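Local coordinates for uncharacterized protein (Bacteroides eggerthii, PDB 4FTD), which is of unknown function but folds as a six-bladed beta-propeller joined to an immunoglobulin-like domain, and may act in carbohydrate metabolism, at residues S314-P319 with E338-K343; G246-Y251 with M298-Y303; A134-R139 with R435-F440; N128-F133 with V148-R153. One frame throughout, in Å; residues are numbered along the deposited sequence.

Contact 1. Residues S314-P319 with E338-K343; sequences SGIRVP and EAVAPK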
loop_
_atom_site.group_PDB
_atom_site.type_symbol
_atom_site.label_atom_id
_atom_site.label_comp_id
_atom_site.label_asym_id
_atom_site.label_seq_id
_atom_site.Cartn_x
_atom_site.Cartn_y
_atom_site.Cartn_z
ATOM N N SER A 314 -3.342 15.737 0.792
ATOM C CA SER A 314 -2.159 16.087 1.545
ATOM C C SER A 314 -1.172 16.872 0.690
ATOM O O SER A 314 -1.287 16.949 -0.568
ATOM C CB SER A 314 -1.494 14.865 2.199
ATOM O OG SER A 314 -0.673 14.148 1.281
ATOM N N GLY A 315 -0.217 17.471 1.409
ATOM C CA GLY A 315 0.840 18.298 0.837
ATOM C C GLY A 315 2.006 18.420 1.814
ATOM O O GLY A 315 2.009 17.806 2.902
ATOM N N ILE A 316 2.978 19.233 1.445
ATOM C CA ILE A 316 4.208 19.367 2.207
ATOM C C ILE A 316 3.947 19.760 3.647
ATOM O O ILE A 316 4.495 19.142 4.559
ATOM C CB ILE A 316 5.249 20.281 1.494
ATOM C CG1 ILE A 316 5.617 19.702 0.104
ATOM C CG2 ILE A 316 6.504 20.416 2.327
ATOM C CD1 ILE A 316 6.159 18.274 0.095
ATOM N N ARG A 317 3.099 20.756 3.841
ATOM C CA ARG A 317 2.692 21.196 5.185
ATOM C C ARG A 317 1.176 21.056 5.410
ATOM O O ARG A 317 0.578 21.827 6.169
ATOM C CB ARG A 317 3.161 22.641 5.446
ATOM C CG ARG A 317 4.680 22.778 5.502
ATOM C CD ARG A 317 5.084 24.219 5.772
ATOM N NE ARG A 317 4.689 25.113 4.691
ATOM C CZ ARG A 317 5.296 25.202 3.497
ATOM N NH1 ARG A 317 6.350 24.451 3.180
ATOM N NH2 ARG A 317 4.838 26.039 2.599
ATOM N N VAL A 318 0.564 20.079 4.738
ATOM C CA VAL A 318 -0.835 19.711 4.928
ATOM C C VAL A 318 -0.845 18.213 5.281
ATOM O O VAL A 318 -0.599 17.351 4.404
ATOM C CB VAL A 318 -1.743 19.990 3.698
ATOM C CG1 VAL A 318 -3.158 19.463 3.981
ATOM C CG2 VAL A 318 -1.792 21.506 3.358
ATOM N N PRO A 319 -1.092 17.882 6.566
ATOM C CA PRO A 319 -1.273 16.475 6.947
ATOM C C PRO A 319 -2.406 15.848 6.151
ATOM O O PRO A 319 -3.286 16.574 5.704
ATOM C CB PRO A 319 -1.691 16.545 8.425
ATOM C CG PRO A 319 -1.362 17.905 8.877
ATOM C CD PRO A 319 -1.386 18.794 7.679
ATOM N N GLU A 338 5.562 15.291 5.397
ATOM C CA GLU A 338 5.572 15.573 3.968
ATOM C C GLU A 338 5.057 14.402 3.114
ATOM O O GLU A 338 5.446 14.289 1.945
ATOM C CB GLU A 338 6.961 16.027 3.458
ATOM C CG GLU A 338 7.600 17.153 4.293
ATOM C CD GLU A 338 8.830 17.751 3.616
ATOM O OE1 GLU A 338 9.060 17.530 2.399
ATOM O OE2 GLU A 338 9.583 18.446 4.318
ATOM N N ALA A 339 4.193 13.562 3.713
ATOM C CA ALA A 339 3.476 12.505 3.023
ATOM C C ALA A 339 2.594 13.156 1.959
ATOM O O ALA A 339 1.808 14.064 2.224
ATOM C CB ALA A 339 2.627 11.683 3.975
ATOM N N VAL A 340 2.792 12.700 0.742
ATOM C CA VAL A 340 2.037 13.111 -0.418
ATOM C C VAL A 340 1.560 11.841 -1.154
ATOM O O VAL A 340 1.824 10.715 -0.730
ATOM C CB VAL A 340 2.843 14.084 -1.353
ATOM C CG1 VAL A 340 3.219 15.374 -0.590
ATOM C CG2 VAL A 340 4.086 13.444 -1.957
ATOM N N ALA A 341 0.765 12.044 -2.192
ATOM C CA ALA A 341 0.123 10.959 -2.948
ATOM C C ALA A 341 -0.592 9.891 -2.055
ATOM O O ALA A 341 -0.356 8.714 -2.208
ATOM C CB ALA A 341 1.148 10.317 -3.883
ATOM N N PRO A 342 -1.477 10.319 -1.132
ATOM C CA PRO A 342 -2.148 9.399 -0.177
ATOM C C PRO A 342 -3.199 8.499 -0.823
ATOM O O PRO A 342 -4.235 9.003 -1.304
ATOM C CB PRO A 342 -2.812 10.363 0.836
ATOM C CG PRO A 342 -3.049 11.598 0.044
ATOM C CD PRO A 342 -1.954 11.692 -0.964
ATOM N N LYS A 343 -2.922 7.189 -0.872
ATOM C CA LYS A 343 -3.854 6.228 -1.452
ATOM C C LYS A 343 -4.269 5.171 -0.438
ATOM O O LYS A 343 -3.426 4.572 0.233
ATOM C CB LYS A 343 -3.240 5.550 -2.694
ATOM C CG LYS A 343 -2.892 6.527 -3.809
ATOM C CD LYS A 343 -2.589 5.897 -5.170
ATOM C CE LYS A 343 -2.311 6.985 -6.211
ATOM N NZ LYS A 343 -1.950 6.436 -7.575
HETATM O O HOH W 1 3.205 16.927 5.828
HETATM O O HOH W 2 1.507 15.323 4.710
#
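Ile316 lays its CG2 and CD1 methyls against the side chain of Glu338. The contact joins two successive blades of the six-bladed beta-propeller. Residues 314-319 hold a type I turn between strands 311-315 and 318-323 of one blade, and residues 338-343 begin the next. Ile316 CG2 lies 3.8 Å from Glu338 CD, and the two side chains cross obliquely. The Glu338 carboxylate does not depend on this contact for its bonds: Ser364 OG and Gln360 N hold it. Ile316 CD1 also reaches Val340 CG1 at 4.2 Å. The same Val340 methyl sits 4.0 Å from Gly315 CA, where the chain enters the turn. Two waters add polar bridges. One accepts from Glu338 N and lies within hydrogen-bonding distance of Ile316 O. The other sits between Val318 O and Ala339 O, close enough to bond to either. One direct hydrogen bond spans the segments, from Ser314 OG to Ala339 O at 2.7 Å. The chi1 of 81° puts Ser314 OG between its backbone N and carbonyl carbon. The hydroxyl oxygen stands above the Ala339 carbonyl plane, 36° out of it, and Pro342 CD packs against Ser314 OG at 3.6 Å.

Contact 2. Residues G246-Y251 with M298-Y303; sequences GDNASY and MVTNVY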
loop_
_atom_site.group_PDB
_atom_site.type_symbol
_atom_site.label_atom_id
_atom_site.label_comp_id
_atom_site.label_asym_id
_atom_site.label_seq_id
_atom_site.Cartn_x
_atom_site.Cartn_y
_atom_site.Cartn_z
ATOM N N GLY A 246 -0.103 22.170 -13.615
ATOM C CA GLY A 246 0.596 21.013 -14.164
ATOM C C GLY A 246 1.813 20.591 -13.398
ATOM O O GLY A 246 2.462 19.635 -13.785
ATOM N N ASP A 247 2.176 21.304 -12.329
ATOM C CA ASP A 247 3.287 20.842 -11.516
ATOM C C ASP A 247 2.997 19.515 -10.809
ATOM O O ASP A 247 3.900 18.782 -10.554
ATOM C CB ASP A 247 3.617 21.863 -10.417
ATOM C CG ASP A 247 4.398 23.047 -10.968
ATOM O OD1 ASP A 247 5.537 22.799 -11.444
ATOM O OD2 ASP A 247 3.913 24.188 -10.895
ATOM N N ASN A 248 1.726 19.314 -10.460
ATOM C CA ASN A 248 1.207 18.147 -9.754
ATOM C C ASN A 248 -0.055 17.717 -10.495
ATOM O O ASN A 248 -0.588 18.478 -11.276
ATOM C CB ASN A 248 0.921 18.422 -8.264
ATOM C CG ASN A 248 -0.085 19.528 -8.039
ATOM O OD1 ASN A 248 -1.291 19.338 -8.302
ATOM N ND2 ASN A 248 0.385 20.693 -7.531
ATOM N N ALA A 249 -0.439 16.465 -10.328
ATOM C CA ALA A 249 -1.679 15.958 -10.862
ATOM C C ALA A 249 -2.142 14.779 -10.041
ATOM O O ALA A 249 -1.328 13.954 -9.612
ATOM C CB ALA A 249 -1.535 15.570 -12.303
ATOM N N SER A 250 -3.438 14.741 -9.764
ATOM C CA SER A 250 -4.047 13.530 -9.136
ATOM C C SER A 250 -5.155 13.004 -10.042
ATOM O O SER A 250 -6.231 13.576 -10.135
ATOM C CB SER A 250 -4.533 13.823 -7.743
ATOM O OG SER A 250 -3.597 14.553 -6.991
ATOM N N TYR A 251 -4.800 11.994 -10.837
ATOM C CA TYR A 251 -5.721 11.361 -11.747
ATOM C C TYR A 251 -6.548 10.335 -10.966
ATOM O O TYR A 251 -5.993 9.384 -10.434
ATOM C CB TYR A 251 -4.940 10.679 -12.860
ATOM C CG TYR A 251 -4.193 11.593 -13.804
ATOM C CD1 TYR A 251 -2.890 12.117 -13.492
ATOM C CD2 TYR A 251 -4.731 11.867 -15.080
ATOM C CE1 TYR A 251 -2.234 12.947 -14.434
ATOM C CE2 TYR A 251 -4.070 12.680 -16.002
ATOM C CZ TYR A 251 -2.836 13.195 -15.717
ATOM O OH TYR A 251 -2.234 13.990 -16.707
HETATM N N MSE A 298 3.258 23.365 -4.148
HETATM C CA MSE A 298 3.132 22.724 -5.455
HETATM C C MSE A 298 3.178 21.189 -5.423
HETATM O O MSE A 298 2.814 20.573 -6.441
HETATM C CB MSE A 298 4.239 23.201 -6.365
HETATM C CG MSE A 298 5.644 22.843 -5.821
HETATM SE SE MSE A 298 6.941 23.208 -7.169
HETATM C CE MSE A 298 6.680 21.698 -8.302
ATOM N N VAL A 299 3.681 20.600 -4.316
ATOM C CA VAL A 299 3.751 19.140 -4.094
ATOM C C VAL A 299 2.599 18.750 -3.188
ATOM O O VAL A 299 2.686 18.802 -1.967
ATOM C CB VAL A 299 5.110 18.672 -3.533
ATOM C CG1 VAL A 299 5.216 17.118 -3.551
ATOM C CG2 VAL A 299 6.241 19.329 -4.338
ATOM N N THR A 300 1.492 18.367 -3.823
ATOM C CA THR A 300 0.214 18.097 -3.135
ATOM C C THR A 300 -0.624 17.189 -4.040
ATOM O O THR A 300 -0.425 17.169 -5.273
ATOM C CB THR A 300 -0.542 19.411 -2.836
ATOM O OG1 THR A 300 -1.733 19.162 -2.083
ATOM C CG2 THR A 300 -0.857 20.171 -4.140
ATOM N N ASN A 301 -1.532 16.429 -3.429
ATOM C CA ASN A 301 -2.346 15.481 -4.134
ATOM C C ASN A 301 -3.656 15.292 -3.444
ATOM O O ASN A 301 -3.741 15.440 -2.247
ATOM C CB ASN A 301 -1.680 14.100 -4.173
ATOM C CG ASN A 301 -0.393 14.037 -5.003
ATOM O OD1 ASN A 301 0.676 14.033 -4.437
ATOM N ND2 ASN A 301 -0.504 13.973 -6.340
ATOM N N VAL A 302 -4.628 14.868 -4.228
ATOM C CA VAL A 302 -6.017 14.617 -3.836
ATOM C C VAL A 302 -6.458 13.286 -4.489
ATOM O O VAL A 302 -6.632 13.218 -5.720
ATOM C CB VAL A 302 -6.979 15.774 -4.268
ATOM C CG1 VAL A 302 -8.426 15.446 -3.865
ATOM C CG2 VAL A 302 -6.598 17.128 -3.633
ATOM N N TYR A 303 -6.644 12.241 -3.684
ATOM C CA TYR A 303 -6.991 10.910 -4.185
ATOM C C TYR A 303 -8.222 10.320 -3.502
ATOM O O TYR A 303 -8.369 10.330 -2.260
ATOM C CB TYR A 303 -5.807 9.910 -4.068
ATOM C CG TYR A 303 -4.710 10.135 -5.093
ATOM C CD1 TYR A 303 -4.940 9.933 -6.439
ATOM C CD2 TYR A 303 -3.450 10.485 -4.717
ATOM C CE1 TYR A 303 -3.971 10.168 -7.395
ATOM C CE2 TYR A 303 -2.471 10.726 -5.642
ATOM C CZ TYR A 303 -2.715 10.547 -6.984
ATOM O OH TYR A 303 -1.709 10.784 -7.878
HETATM O O HOH W 3 -2.591 16.956 -7.470
HETATM O O HOH W 4 1.636 15.013 -8.345
HETATM O O HOH W 5 -2.227 10.413 -10.410
#
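Ser250 OG is gripped from three sides. Val302 N donates to it at 3.0 Å in a nearly straight bond of 169°. Asn301 ND2 donates to Ser250 OG at 3.2 Å, with the oxygen close to the amide plane. The third partner is a water that also lies within bonding distance of Asn248 OD1 and Thr300 O. A single serine hydroxyl thus joins a backbone N-H, a side-chain amide and a bridging water. The shortest direct bond is Asn248 ND2 to Met298 O, 2.7 Å. Here the donor stands above the carbonyl plane, 45° out of it. Asn248 OD1 also accepts from Gly264 N. An alanine at Asn248 would probably leave Met298 O and Gly264 N without these mates and open a gap beside the CG2 methyl of Thr300. Ser250 CB covers one face of the Tyr303 ring, a CH-pi contact 4.0 Å from the centroid and 22° off the normal. Lys343 makes a cation-pi contact with the other face. Tyr251 O lies at the ring edge, and a water links Tyr251 N to Tyr303 OH. Met298, a selenomethionine, bends at chi3 and brings CE to 3.5 Å from Asp247 OD1. That carboxylate is tied to Arg244. The two segments run nearly parallel and lead into strands 250-253 and 300-304, the first strands of adjacent blades in the propeller. Phe262 of strand 259-264 and Phe271 of strand 270-277 pack against Val302 from the earlier blade.

Contact 3. Residues A134-R139 with R435-F440; sequences ATNYTR and RTQSGF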
loop_
_atom_site.group_PDB
_atom_site.type_symbol
_atom_site.label_atom_id
_atom_site.label_comp_id
_atom_site.label_asym_id
_atom_site.label_seq_id
_atom_site.Cartn_x
_atom_site.Cartn_y
_atom_site.Cartn_z
ATOM N N ALA A 134 17.498 10.826 -12.170
ATOM C CA ALA A 134 18.602 11.483 -11.534
ATOM C C ALA A 134 18.553 12.977 -11.786
ATOM O O ALA A 134 19.329 13.668 -11.205
ATOM C CB ALA A 134 19.922 10.907 -12.002
ATOM N N THR A 135 17.656 13.492 -12.624
ATOM C CA THR A 135 17.558 14.963 -12.865
ATOM C C THR A 135 16.163 15.413 -12.656
ATOM O O THR A 135 15.267 14.606 -12.590
ATOM C CB THR A 135 18.014 15.396 -14.277
ATOM O OG1 THR A 135 16.968 15.222 -15.240
ATOM C CG2 THR A 135 19.265 14.621 -14.717
ATOM N N ASN A 136 15.954 16.716 -12.591
ATOM C CA ASN A 136 14.595 17.215 -12.463
ATOM C C ASN A 136 13.858 17.295 -13.803
ATOM O O ASN A 136 12.816 17.906 -13.903
ATOM C CB ASN A 136 14.571 18.506 -11.678
ATOM C CG ASN A 136 15.195 19.647 -12.400
ATOM O OD1 ASN A 136 15.606 19.541 -13.558
ATOM N ND2 ASN A 136 15.246 20.781 -11.724
ATOM N N TYR A 137 14.424 16.709 -14.854
ATOM C CA TYR A 137 13.692 16.588 -16.138
ATOM C C TYR A 137 12.678 15.448 -16.146
ATOM O O TYR A 137 11.916 15.323 -17.069
ATOM C CB TYR A 137 14.669 16.518 -17.332
ATOM C CG TYR A 137 15.144 17.902 -17.673
ATOM C CD1 TYR A 137 16.062 18.541 -16.855
ATOM C CD2 TYR A 137 14.627 18.603 -18.750
ATOM C CE1 TYR A 137 16.497 19.830 -17.131
ATOM C CE2 TYR A 137 15.041 19.904 -19.034
ATOM C CZ TYR A 137 15.965 20.519 -18.205
ATOM O OH TYR A 137 16.437 21.795 -18.464
ATOM N N THR A 138 12.660 14.632 -15.103
ATOM C CA THR A 138 11.615 13.612 -14.927
ATOM C C THR A 138 11.065 13.809 -13.528
ATOM O O THR A 138 11.795 13.689 -12.557
ATOM C CB THR A 138 12.186 12.163 -15.004
ATOM O OG1 THR A 138 12.767 11.925 -16.277
ATOM C CG2 THR A 138 11.080 11.127 -14.730
ATOM N N ARG A 139 9.783 14.123 -13.437
ATOM C CA ARG A 139 9.114 14.442 -12.148
ATOM C C ARG A 139 7.957 13.528 -11.824
ATOM O O ARG A 139 7.268 13.686 -10.814
ATOM C CB ARG A 139 8.635 15.885 -12.182
ATOM C CG ARG A 139 9.780 16.839 -12.369
ATOM C CD ARG A 139 9.362 18.294 -12.265
ATOM N NE ARG A 139 10.550 19.114 -12.573
ATOM C CZ ARG A 139 10.600 20.437 -12.434
ATOM N NH1 ARG A 139 9.571 21.097 -11.973
ATOM N NH2 ARG A 139 11.681 21.107 -12.769
ATOM N N ARG A 435 9.994 9.142 -6.532
ATOM C CA ARG A 435 10.273 10.471 -6.066
ATOM C C ARG A 435 11.365 11.115 -6.900
ATOM O O ARG A 435 12.427 10.508 -7.176
ATOM C CB ARG A 435 10.592 10.434 -4.597
ATOM C CG ARG A 435 10.750 11.807 -3.970
ATOM C CD ARG A 435 12.205 12.209 -3.867
ATOM N NE ARG A 435 12.393 13.471 -3.186
ATOM C CZ ARG A 435 13.568 14.060 -3.003
ATOM N NH1 ARG A 435 14.673 13.510 -3.482
ATOM N NH2 ARG A 435 13.640 15.208 -2.331
ATOM N N THR A 436 11.108 12.354 -7.309
ATOM C CA THR A 436 12.025 13.122 -8.178
ATOM C C THR A 436 13.436 13.253 -7.612
ATOM O O THR A 436 13.595 13.679 -6.471
ATOM C CB THR A 436 11.465 14.511 -8.485
ATOM O OG1 THR A 436 10.162 14.343 -9.055
ATOM C CG2 THR A 436 12.387 15.303 -9.431
ATOM N N GLN A 437 14.413 12.848 -8.408
ATOM C CA GLN A 437 15.853 12.850 -8.042
ATOM C C GLN A 437 16.238 11.777 -6.993
ATOM O O GLN A 437 17.347 11.818 -6.439
ATOM C CB GLN A 437 16.385 14.265 -7.670
ATOM C CG GLN A 437 16.331 15.232 -8.845
ATOM C CD GLN A 437 16.725 16.668 -8.495
ATOM O OE1 GLN A 437 15.966 17.622 -8.710
ATOM N NE2 GLN A 437 17.879 16.817 -7.922
ATOM N N SER A 438 15.365 10.804 -6.756
ATOM C CA SER A 438 15.694 9.644 -5.914
ATOM C C SER A 438 15.463 8.330 -6.637
ATOM O O SER A 438 16.187 7.403 -6.433
ATOM C CB SER A 438 14.896 9.627 -4.643
ATOM O OG SER A 438 15.108 10.801 -3.912
ATOM N N GLY A 439 14.422 8.233 -7.462
ATOM C CA GLY A 439 14.139 7.016 -8.204
ATOM C C GLY A 439 12.816 6.375 -7.764
ATOM O O GLY A 439 11.974 7.034 -7.203
ATOM N N PHE A 440 12.663 5.079 -8.017
ATOM C CA PHE A 440 11.426 4.371 -7.712
ATOM C C PHE A 440 11.670 2.976 -7.176
ATOM O O PHE A 440 12.751 2.445 -7.353
ATOM C CB PHE A 440 10.492 4.363 -8.916
ATOM C CG PHE A 440 10.908 3.483 -10.091
ATOM C CD1 PHE A 440 10.602 2.133 -10.109
ATOM C CD2 PHE A 440 11.533 4.044 -11.222
ATOM C CE1 PHE A 440 10.971 1.325 -11.195
ATOM C CE2 PHE A 440 11.879 3.263 -12.305
ATOM C CZ PHE A 440 11.579 1.908 -12.301
HETATM O O HOH W 6 19.744 12.485 -8.285
HETATM O O HOH W 7 13.864 12.726 -11.228
#
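Gln437 reaches across to Thr135 and Asn136 with an extended side chain. From CB, the chi1 of -64° sets CG anti to the carbonyl carbon. There CG rests on the backbone of Thr135, 3.8 Å from Thr135 C. Next, CD lies 4.2 Å from Asn136 N. At the tip, OE1 comes within 3.4 Å of Asn136 CB. Gln437 OE1 accepts from Asn409 ND2, while Asn409 OD1 takes a bond from Asn136 ND2, so one asparagine side chain ties both residues. An alanine at Gln437 would probably leave Asn409 ND2 without this acceptor and open a gap over Thr135 and Asn136. Thr436 fills the other end of the contact. Its CG2 lies 3.6 Å from Thr138 O, and its OG1 is 3.3 Å from Arg139 CA. That hydroxyl is bonded to Leu411 O. Water does the bridging between the backbones. One molecule accepts from Gln437 N at 2.9 Å and lies within bonding distance of Thr135 O and Thr138 O. A second donates to Ala134 O and Gln437 O. Each segment is also braced from within. Arg139 NE donates to Asn136 O at 2.9 Å, in the carbonyl plane, and Thr135 OG1 accepts from Tyr137 N in an ST turn. Ser438 and Gly439 both face Arg435 in a classic beta bulge. The two segments lead into strands 138-143 and 439-446, in adjacent blades. Strand 439-446 pairs with strand 120-125 from the start of the propeller, the "velcro" ring closure known from beta-propellers.

Contact 4. Residues N128-F133 with V148-R153; sequences NIYSDF and VLVVSR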
loop_
_atom_site.group_PDB
_atom_site.type_symbol
_atom_site.label_atom_id
_atom_site.label_comp_id
_atom_site.label_asym_id
_atom_site.label_seq_id
_atom_site.Cartn_x
_atom_site.Cartn_y
_atom_site.Cartn_z
ATOM N N ASN A 128 20.820 2.266 -7.069
ATOM C CA ASN A 128 20.367 1.799 -8.365
ATOM C C ASN A 128 19.371 2.779 -9.034
ATOM O O ASN A 128 18.513 2.339 -9.820
ATOM C CB ASN A 128 19.775 0.392 -8.235
ATOM C CG ASN A 128 19.641 -0.324 -9.591
ATOM O OD1 ASN A 128 20.547 -0.265 -10.439
ATOM N ND2 ASN A 128 18.502 -0.974 -9.814
ATOM N N ILE A 129 19.472 4.079 -8.707
ATOM C CA ILE A 129 18.545 5.124 -9.187
ATOM C C ILE A 129 18.302 5.042 -10.705
ATOM O O ILE A 129 19.245 5.009 -11.461
ATOM C CB ILE A 129 19.046 6.557 -8.800
ATOM C CG1 ILE A 129 17.978 7.617 -9.139
ATOM C CG2 ILE A 129 20.426 6.855 -9.415
ATOM C CD1 ILE A 129 18.313 9.023 -8.685
ATOM N N TYR A 130 17.041 4.942 -11.144
ATOM C CA TYR A 130 16.715 4.935 -12.572
ATOM C C TYR A 130 17.285 6.226 -13.197
ATOM O O TYR A 130 17.033 7.315 -12.691
ATOM C CB TYR A 130 15.199 4.810 -12.798
ATOM C CG TYR A 130 14.886 4.626 -14.237
ATOM C CD1 TYR A 130 15.182 3.440 -14.873
ATOM C CD2 TYR A 130 14.311 5.664 -14.999
ATOM C CE1 TYR A 130 14.932 3.274 -16.223
ATOM C CE2 TYR A 130 14.097 5.506 -16.367
ATOM C CZ TYR A 130 14.368 4.307 -16.958
ATOM O OH TYR A 130 14.142 4.156 -18.283
ATOM N N SER A 131 18.077 6.103 -14.264
ATOM C CA SER A 131 18.931 7.222 -14.747
ATOM C C SER A 131 18.135 8.488 -15.073
ATOM O O SER A 131 18.552 9.586 -14.730
ATOM C CB SER A 131 19.788 6.796 -15.973
ATOM O OG SER A 131 18.894 6.416 -17.011
ATOM N N ASP A 132 16.966 8.336 -15.682
ATOM C CA ASP A 132 16.092 9.531 -15.964
ATOM C C ASP A 132 15.597 10.262 -14.742
ATOM O O ASP A 132 15.404 11.472 -14.766
ATOM C CB ASP A 132 14.946 9.175 -16.877
ATOM C CG ASP A 132 15.432 8.716 -18.230
ATOM O OD1 ASP A 132 16.433 9.239 -18.758
ATOM O OD2 ASP A 132 14.802 7.806 -18.779
ATOM N N PHE A 133 15.480 9.527 -13.648
ATOM C CA PHE A 133 15.173 10.104 -12.352
ATOM C C PHE A 133 16.323 10.736 -11.585
ATOM O O PHE A 133 16.121 11.133 -10.458
ATOM C CB PHE A 133 14.453 9.074 -11.440
ATOM C CG PHE A 133 13.010 8.964 -11.724
ATOM C CD1 PHE A 133 12.188 9.988 -11.364
ATOM C CD2 PHE A 133 12.479 7.838 -12.327
ATOM C CE1 PHE A 133 10.850 9.944 -11.625
ATOM C CE2 PHE A 133 11.139 7.769 -12.601
ATOM C CZ PHE A 133 10.318 8.831 -12.242
ATOM N N VAL A 148 5.845 0.204 -15.654
ATOM C CA VAL A 148 6.178 1.483 -15.015
ATOM C C VAL A 148 6.237 2.527 -16.164
ATOM O O VAL A 148 6.877 2.304 -17.172
ATOM C CB VAL A 148 7.505 1.432 -14.281
ATOM C CG1 VAL A 148 7.990 2.842 -13.845
ATOM C CG2 VAL A 148 7.364 0.476 -13.095
ATOM N N LEU A 149 5.518 3.625 -16.008
ATOM C CA LEU A 149 5.557 4.783 -16.903
ATOM C C LEU A 149 6.541 5.782 -16.300
ATOM O O LEU A 149 6.444 6.082 -15.111
ATOM C CB LEU A 149 4.166 5.415 -17.013
ATOM C CG LEU A 149 4.036 6.850 -17.589
ATOM C CD1 LEU A 149 4.443 6.830 -19.073
ATOM C CD2 LEU A 149 2.624 7.428 -17.350
ATOM N N VAL A 150 7.501 6.255 -17.110
ATOM C CA VAL A 150 8.474 7.249 -16.717
ATOM C C VAL A 150 8.239 8.469 -17.599
ATOM O O VAL A 150 8.299 8.353 -18.821
ATOM C CB VAL A 150 9.905 6.755 -16.885
ATOM C CG1 VAL A 150 10.835 7.871 -16.435
ATOM C CG2 VAL A 150 10.081 5.460 -16.087
ATOM N N VAL A 151 7.861 9.615 -16.990
ATOM C CA VAL A 151 7.468 10.792 -17.784
ATOM C C VAL A 151 8.732 11.639 -17.909
ATOM O O VAL A 151 8.884 12.680 -17.295
ATOM C CB VAL A 151 6.278 11.578 -17.187
ATOM C CG1 VAL A 151 5.868 12.707 -18.145
ATOM C CG2 VAL A 151 5.135 10.627 -16.880
ATOM N N SER A 152 9.654 11.148 -18.722
ATOM C CA SER A 152 10.914 11.826 -18.905
ATOM C C SER A 152 10.861 12.869 -20.032
ATOM O O SER A 152 10.333 12.621 -21.087
ATOM C CB SER A 152 12.032 10.817 -19.213
ATOM O OG SER A 152 11.671 9.987 -20.289
ATOM N N ARG A 153 11.330 14.071 -19.722
ATOM C CA ARG A 153 11.542 15.088 -20.730
ATOM C C ARG A 153 13.008 14.877 -21.176
ATOM O O ARG A 153 13.870 14.590 -20.359
ATOM C CB ARG A 153 11.377 16.484 -20.151
ATOM C CG ARG A 153 9.917 16.882 -19.929
ATOM C CD ARG A 153 9.868 18.342 -19.520
ATOM N NE ARG A 153 10.286 18.424 -18.126
ATOM C CZ ARG A 153 11.058 19.373 -17.578
ATOM N NH1 ARG A 153 11.597 20.354 -18.288
ATOM N NH2 ARG A 153 11.341 19.294 -16.284
#
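Val150 meets two aromatic rings, Tyr130 and Phe133, and these apolar contacts carry most of the packing. Its chi1 of -180° places CG1 anti to the backbone N. CG1 is 3.8 Å from Phe133 CE2. Tyr130 CE2 lies 4.0 Å from Val150 CG2 and equally near Val150 CG1, so one ring corner rests on both methyls. Neither ring lies square to the valine; each is set at a slant to it. Phe133 is poorly ordered, and its exact position is less certain. Next come contacts between residues with polar ends. Asp132 CB and Ser152 CB meet at 4.1 Å. The carboxylate is held by other groups: Asn158 ND2 bonds Asp132 OD1, and His160 ND1 bonds Asp132 OD2. Tyr130 OH is likewise paired with His163 NE2 of strand 163-166. The backbone makes only weak bonds inside each segment. Phe133 N to Tyr130 O closes the first turn of the 3-10 segment, at 2.9 Å. Ser152 N to Val150 O, 3.1 Å, closes an inverse gamma turn centred on Val151. The contact thus seats the loop between strands 120-125 and 138-143 on strand 147-152 of the first complete propeller blade. Its chemistry implies attachment by apolar packing, with the buried polar ends of Tyr130 and Asp132 satisfied by the neighbouring asparagine and histidines.

All four contacts lie in the beta-propeller. Contacts 3 and 4 are closest, with centres about 7 Å apart, and they touch: Tyr137 of contact 3 pairs by backbone with Arg153 of contact 4. They share the sheet of strands 138-143 and 147-152, and their segments alternate along the chain. Contacts 1 and 2 also touch, with centres about 10 Å apart, through neighbouring strands 300-304 and 311-315. Contact 2 closes before contact 1 opens. Both are nested inside the long loop closed by contact 3. Contacts 1 and 4 are farthest apart, about 22 Å between centres. Contacts 1 and 2 join successive blades, and contact 3 brings the two ends of the ring together.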